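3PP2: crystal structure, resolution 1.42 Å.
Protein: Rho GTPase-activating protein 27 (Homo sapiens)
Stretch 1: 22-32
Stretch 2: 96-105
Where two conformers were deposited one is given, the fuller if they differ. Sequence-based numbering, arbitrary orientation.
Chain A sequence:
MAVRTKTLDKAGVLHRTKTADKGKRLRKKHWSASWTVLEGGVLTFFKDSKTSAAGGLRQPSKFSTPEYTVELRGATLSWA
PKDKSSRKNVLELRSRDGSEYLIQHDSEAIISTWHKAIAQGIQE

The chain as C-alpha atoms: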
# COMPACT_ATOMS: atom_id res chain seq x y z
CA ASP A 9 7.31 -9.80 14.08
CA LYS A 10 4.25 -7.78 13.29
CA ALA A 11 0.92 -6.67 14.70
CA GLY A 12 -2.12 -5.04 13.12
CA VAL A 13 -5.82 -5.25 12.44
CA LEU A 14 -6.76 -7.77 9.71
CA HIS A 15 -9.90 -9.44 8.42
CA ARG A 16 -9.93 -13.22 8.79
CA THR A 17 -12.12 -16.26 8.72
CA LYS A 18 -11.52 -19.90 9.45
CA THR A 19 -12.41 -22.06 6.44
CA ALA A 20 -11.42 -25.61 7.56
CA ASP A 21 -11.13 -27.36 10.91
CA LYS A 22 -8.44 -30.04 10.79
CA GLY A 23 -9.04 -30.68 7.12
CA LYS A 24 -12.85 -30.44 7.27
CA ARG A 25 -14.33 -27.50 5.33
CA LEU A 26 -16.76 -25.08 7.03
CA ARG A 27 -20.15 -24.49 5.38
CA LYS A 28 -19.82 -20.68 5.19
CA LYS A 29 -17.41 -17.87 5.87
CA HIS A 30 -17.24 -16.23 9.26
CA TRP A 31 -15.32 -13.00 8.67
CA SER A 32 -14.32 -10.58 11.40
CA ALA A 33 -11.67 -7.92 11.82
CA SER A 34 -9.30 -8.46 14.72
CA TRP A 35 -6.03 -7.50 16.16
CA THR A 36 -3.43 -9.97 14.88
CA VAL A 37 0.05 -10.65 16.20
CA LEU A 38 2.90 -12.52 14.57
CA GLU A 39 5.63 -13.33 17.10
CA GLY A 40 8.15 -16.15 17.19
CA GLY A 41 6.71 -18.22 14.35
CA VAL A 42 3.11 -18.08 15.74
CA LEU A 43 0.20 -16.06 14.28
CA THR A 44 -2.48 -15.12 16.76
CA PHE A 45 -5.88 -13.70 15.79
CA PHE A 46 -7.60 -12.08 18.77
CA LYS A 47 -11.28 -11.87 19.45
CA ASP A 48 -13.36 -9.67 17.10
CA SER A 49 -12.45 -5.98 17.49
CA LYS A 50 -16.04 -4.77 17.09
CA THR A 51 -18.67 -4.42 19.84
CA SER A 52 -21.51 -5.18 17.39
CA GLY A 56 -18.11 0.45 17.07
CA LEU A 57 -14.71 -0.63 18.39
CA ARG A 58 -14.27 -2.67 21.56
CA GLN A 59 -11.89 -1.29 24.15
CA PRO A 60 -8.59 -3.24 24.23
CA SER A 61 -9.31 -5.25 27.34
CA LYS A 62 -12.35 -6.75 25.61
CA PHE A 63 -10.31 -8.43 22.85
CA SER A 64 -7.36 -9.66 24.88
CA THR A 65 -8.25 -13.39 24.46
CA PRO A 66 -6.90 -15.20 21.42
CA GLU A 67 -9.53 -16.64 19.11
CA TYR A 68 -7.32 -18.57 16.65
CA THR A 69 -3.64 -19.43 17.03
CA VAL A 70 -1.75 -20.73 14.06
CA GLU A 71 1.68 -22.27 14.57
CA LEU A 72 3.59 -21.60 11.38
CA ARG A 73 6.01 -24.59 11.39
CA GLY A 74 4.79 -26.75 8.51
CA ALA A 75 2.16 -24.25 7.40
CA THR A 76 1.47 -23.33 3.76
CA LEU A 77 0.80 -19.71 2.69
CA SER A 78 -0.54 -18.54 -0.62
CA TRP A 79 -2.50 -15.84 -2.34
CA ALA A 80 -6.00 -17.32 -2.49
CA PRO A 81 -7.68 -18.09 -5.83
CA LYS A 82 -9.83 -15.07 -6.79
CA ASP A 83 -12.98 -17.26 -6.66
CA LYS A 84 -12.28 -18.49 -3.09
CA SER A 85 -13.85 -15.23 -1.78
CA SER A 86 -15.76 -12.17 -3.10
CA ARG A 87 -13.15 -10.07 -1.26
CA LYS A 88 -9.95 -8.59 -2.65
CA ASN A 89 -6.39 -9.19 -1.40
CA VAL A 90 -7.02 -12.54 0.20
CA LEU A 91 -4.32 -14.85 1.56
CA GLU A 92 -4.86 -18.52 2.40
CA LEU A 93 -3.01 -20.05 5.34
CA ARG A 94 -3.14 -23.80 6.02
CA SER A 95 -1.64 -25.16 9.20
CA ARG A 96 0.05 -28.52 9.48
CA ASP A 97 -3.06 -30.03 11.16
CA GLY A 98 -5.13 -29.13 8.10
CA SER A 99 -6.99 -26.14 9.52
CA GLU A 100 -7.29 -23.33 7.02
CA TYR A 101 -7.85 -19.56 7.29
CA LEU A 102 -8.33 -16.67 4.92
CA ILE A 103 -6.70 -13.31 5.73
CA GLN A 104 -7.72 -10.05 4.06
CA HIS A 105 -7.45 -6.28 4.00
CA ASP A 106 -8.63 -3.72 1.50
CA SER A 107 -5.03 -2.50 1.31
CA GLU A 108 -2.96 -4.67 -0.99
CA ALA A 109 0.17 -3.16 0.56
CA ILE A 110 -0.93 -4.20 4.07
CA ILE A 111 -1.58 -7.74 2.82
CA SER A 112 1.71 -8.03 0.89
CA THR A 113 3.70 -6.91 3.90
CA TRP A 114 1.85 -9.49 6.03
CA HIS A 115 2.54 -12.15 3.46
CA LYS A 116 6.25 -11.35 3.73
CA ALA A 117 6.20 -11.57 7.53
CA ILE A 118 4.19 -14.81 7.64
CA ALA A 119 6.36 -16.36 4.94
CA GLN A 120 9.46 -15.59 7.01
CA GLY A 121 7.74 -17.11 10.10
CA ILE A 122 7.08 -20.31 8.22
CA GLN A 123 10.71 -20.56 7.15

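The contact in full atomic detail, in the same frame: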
# COMPACT_ATOMS: atom_id res chain seq x y z
N LYS A 22 -9.16 -28.76 10.88
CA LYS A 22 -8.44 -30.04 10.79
C LYS A 22 -8.76 -30.81 9.51
O LYS A 22 -8.96 -32.05 9.52
CB LYS A 22 -8.65 -30.89 12.03
CG LYS A 22 -8.15 -30.20 13.29
CD LYS A 22 -8.37 -31.06 14.51
CE LYS A 22 -7.84 -30.36 15.72
NZ LYS A 22 -6.43 -29.89 15.50
N GLY A 23 -8.80 -30.08 8.40
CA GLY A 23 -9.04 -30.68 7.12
C GLY A 23 -10.49 -30.72 6.67
O GLY A 23 -10.76 -31.08 5.50
N LYS A 24 -11.42 -30.32 7.55
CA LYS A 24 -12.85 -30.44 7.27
C LYS A 24 -13.41 -29.04 6.98
O LYS A 24 -13.37 -28.15 7.84
CB LYS A 24 -13.58 -31.08 8.46
CG LYS A 24 -13.00 -32.41 8.96
CD LYS A 24 -12.69 -33.42 7.94
CE LYS A 24 -12.62 -34.85 8.64
NZ LYS A 24 -11.27 -35.20 9.24
N ARG A 25 -13.92 -28.83 5.78
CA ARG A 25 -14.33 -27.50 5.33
C ARG A 25 -15.55 -27.02 6.14
O ARG A 25 -16.46 -27.82 6.45
CB ARG A 25 -14.68 -27.53 3.85
CG ARG A 25 -13.49 -27.88 2.93
CD ARG A 25 -13.50 -27.11 1.64
NE ARG A 25 -13.10 -25.75 1.96
CZ ARG A 25 -11.84 -25.35 2.20
NH1 ARG A 25 -11.61 -24.08 2.49
NH2 ARG A 25 -10.82 -26.22 2.15
N LEU A 26 -15.59 -25.73 6.44
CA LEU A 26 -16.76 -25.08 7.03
C LEU A 26 -17.77 -24.74 5.96
O LEU A 26 -17.38 -24.46 4.82
CB LEU A 26 -16.33 -23.84 7.81
CG LEU A 26 -15.37 -24.16 8.96
CD1 LEU A 26 -15.13 -22.84 9.77
CD2 LEU A 26 -15.85 -25.36 9.87
N ARG A 27 -19.06 -24.72 6.33
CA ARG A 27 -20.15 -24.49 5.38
C ARG A 27 -20.12 -23.08 4.82
O ARG A 27 -20.36 -22.88 3.62
CB ARG A 27 -21.49 -24.75 6.08
CG ARG A 27 -22.73 -24.71 5.19
CD ARG A 27 -23.97 -25.13 6.04
NE ARG A 27 -25.24 -24.69 5.48
N LYS A 28 -19.86 -22.08 5.66
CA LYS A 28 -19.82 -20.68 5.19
C LYS A 28 -18.68 -19.93 5.83
O LYS A 28 -18.06 -20.41 6.76
CB LYS A 28 -21.12 -19.97 5.45
CG LYS A 28 -21.41 -19.61 6.88
CD LYS A 28 -22.85 -19.02 7.01
N LYS A 29 -18.42 -18.74 5.30
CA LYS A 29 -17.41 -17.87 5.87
C LYS A 29 -17.92 -17.15 7.10
O LYS A 29 -19.14 -16.92 7.26
CB LYS A 29 -16.86 -16.92 4.80
CG LYS A 29 -15.91 -17.70 3.82
CD LYS A 29 -15.43 -16.93 2.70
CE LYS A 29 -14.79 -17.83 1.67
NZ LYS A 29 -15.79 -18.68 0.94
N HIS A 30 -16.99 -16.90 8.01
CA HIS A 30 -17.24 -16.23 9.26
C HIS A 30 -16.22 -15.11 9.47
O HIS A 30 -15.37 -15.17 10.35
CB HIS A 30 -17.17 -17.25 10.41
CG HIS A 30 -18.31 -18.20 10.42
ND1 HIS A 30 -18.34 -19.34 9.66
CD2 HIS A 30 -19.48 -18.17 11.11
CE1 HIS A 30 -19.47 -19.99 9.88
NE2 HIS A 30 -20.18 -19.29 10.75
N TRP A 31 -16.27 -14.10 8.60
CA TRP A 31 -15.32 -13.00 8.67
C TRP A 31 -15.51 -12.08 9.86
O TRP A 31 -16.66 -11.69 10.19
CB TRP A 31 -15.40 -12.12 7.41
CG TRP A 31 -14.98 -12.72 6.12
CD1 TRP A 31 -15.81 -13.17 5.12
CD2 TRP A 31 -13.64 -12.80 5.60
NE1 TRP A 31 -15.06 -13.56 4.03
CE2 TRP A 31 -13.73 -13.36 4.30
CE3 TRP A 31 -12.38 -12.52 6.13
CZ2 TRP A 31 -12.60 -13.61 3.51
CZ3 TRP A 31 -11.27 -12.76 5.36
CH2 TRP A 31 -11.38 -13.29 4.05
N SER A 32 -14.40 -11.66 10.43
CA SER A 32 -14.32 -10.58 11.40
C SER A 32 -12.99 -9.86 11.24
O SER A 32 -12.02 -10.47 10.77
CB SER A 32 -14.33 -11.14 12.83
OG SER A 32 -15.53 -11.77 13.12
N ARG A 96 -0.36 -27.14 9.69
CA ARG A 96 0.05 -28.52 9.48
C ARG A 96 -1.01 -29.54 9.89
O ARG A 96 -1.01 -30.65 9.38
CB ARG A 96 1.39 -28.77 10.15
CG ARG A 96 1.35 -28.74 11.58
CD ARG A 96 2.74 -29.09 12.18
NE ARG A 96 2.62 -29.03 13.63
CZ ARG A 96 2.84 -27.95 14.37
NH1 ARG A 96 2.63 -28.01 15.69
NH2 ARG A 96 3.26 -26.80 13.82
N ASP A 97 -1.93 -29.15 10.79
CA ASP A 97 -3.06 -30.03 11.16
C ASP A 97 -4.23 -30.00 10.18
O ASP A 97 -5.25 -30.67 10.42
CB ASP A 97 -3.53 -29.76 12.59
CG ASP A 97 -4.22 -28.44 12.77
OD1 ASP A 97 -4.47 -27.74 11.77
OD2 ASP A 97 -4.57 -28.10 13.94
N GLY A 98 -4.13 -29.19 9.12
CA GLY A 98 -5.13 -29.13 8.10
C GLY A 98 -6.18 -28.05 8.29
O GLY A 98 -7.07 -27.88 7.47
N SER A 99 -6.11 -27.31 9.37
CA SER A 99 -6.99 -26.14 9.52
C SER A 99 -6.56 -25.08 8.52
O SER A 99 -5.39 -25.01 8.10
CB SER A 99 -6.96 -25.61 10.92
OG SER A 99 -7.56 -26.53 11.83
N GLU A 100 -7.52 -24.31 8.07
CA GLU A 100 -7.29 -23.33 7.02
C GLU A 100 -7.99 -22.02 7.41
O GLU A 100 -9.07 -22.04 8.02
CB GLU A 100 -7.83 -23.84 5.66
CG GLU A 100 -7.13 -25.13 5.12
CD GLU A 100 -7.67 -25.64 3.80
OE1 GLU A 100 -8.63 -25.03 3.26
OE2 GLU A 100 -7.13 -26.65 3.28
N TYR A 101 -7.38 -20.92 7.01
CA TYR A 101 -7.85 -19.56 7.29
C TYR A 101 -7.64 -18.70 6.05
O TYR A 101 -6.68 -18.93 5.30
CB TYR A 101 -7.05 -18.91 8.44
CG TYR A 101 -7.12 -19.73 9.71
CD1 TYR A 101 -8.03 -19.46 10.71
CD2 TYR A 101 -6.23 -20.80 9.87
CE1 TYR A 101 -8.08 -20.25 11.84
CE2 TYR A 101 -6.26 -21.59 10.97
CZ TYR A 101 -7.20 -21.32 11.99
OH TYR A 101 -7.24 -22.13 13.11
N LEU A 102 -8.54 -17.76 5.85
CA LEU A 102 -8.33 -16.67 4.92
C LEU A 102 -8.04 -15.40 5.69
O LEU A 102 -8.65 -15.17 6.74
CB LEU A 102 -9.52 -16.48 3.99
CG LEU A 102 -9.95 -17.69 3.19
CD1 LEU A 102 -11.25 -17.45 2.42
CD2 LEU A 102 -8.88 -18.21 2.30
N ILE A 103 -7.18 -14.55 5.11
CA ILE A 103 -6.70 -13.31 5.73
C ILE A 103 -6.85 -12.24 4.68
O ILE A 103 -6.51 -12.46 3.51
CB ILE A 103 -5.21 -13.43 6.19
CG1 ILE A 103 -5.01 -14.69 7.05
CG2 ILE A 103 -4.73 -12.17 6.86
CD1 ILE A 103 -3.55 -14.99 7.31
N GLN A 104 -7.39 -11.08 5.07
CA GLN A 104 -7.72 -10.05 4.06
C GLN A 104 -7.59 -8.67 4.61
O GLN A 104 -7.77 -8.42 5.80
CB GLN A 104 -9.16 -10.31 3.61
CG GLN A 104 -9.66 -9.54 2.42
CD GLN A 104 -10.32 -8.23 2.76
OE1 GLN A 104 -10.89 -8.05 3.87
NE2 GLN A 104 -10.32 -7.31 1.79
N HIS A 105 -7.36 -7.72 3.70
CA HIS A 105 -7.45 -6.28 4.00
C HIS A 105 -7.69 -5.57 2.68
O HIS A 105 -7.23 -6.02 1.65
CB HIS A 105 -6.21 -5.75 4.71
CG HIS A 105 -6.40 -4.43 5.38
ND1 HIS A 105 -6.41 -3.23 4.68
CD2 HIS A 105 -6.64 -4.13 6.68
CE1 HIS A 105 -6.61 -2.25 5.54
NE2 HIS A 105 -6.77 -2.76 6.76

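Arg-96 lies too far away to take part. Contact begins at Asp-97, whose side chain points toward stretch 1. Its OD2 forms a salt bridge with Lys-22 NZ at 3.0 Å; the hydrogen bond within it is weak. Its OD1 turns back and accepts a hydrogen bond from Ser-99 N at 2.9 Å, which braces the turn.

At Gly-98 the backbones come close, with the CA atoms of Gly-23 and Gly-98 4.3 Å apart. Gly-23 N gives a weak hydrogen bond to Gly-98 O at 2.9 Å. A CB on Gly-98 would sit 3.0 Å from Gly-23 N, too tight. Both glycines also have backbone angles that by themselves call for glycine.

Ser-99 is buried. Its OG accepts a nearly straight hydrogen bond from Lys-22 N at 2.9 Å.

The strand starts at Glu-100, and its even-numbered side chains point toward stretch 1. Glu-100 OE1 lies at the edge of the Arg-25 guanidinium. It forms a salt bridge with Arg-25 NH2 at 2.7 Å and accepts a weaker bond from Arg-25 NH1 at 3.2 Å.

Tyr-101 makes no contact. Leu-102 supplies apolar surface: its CB is 3.7 Å from Trp-31 CH2, and its CD1 is 3.6 Å from Lys-29 CE. Ile-103 points away. Gln-104 CB packs 3.7 Å from Trp-31 CZ3. The contact buries 471 Å² in all.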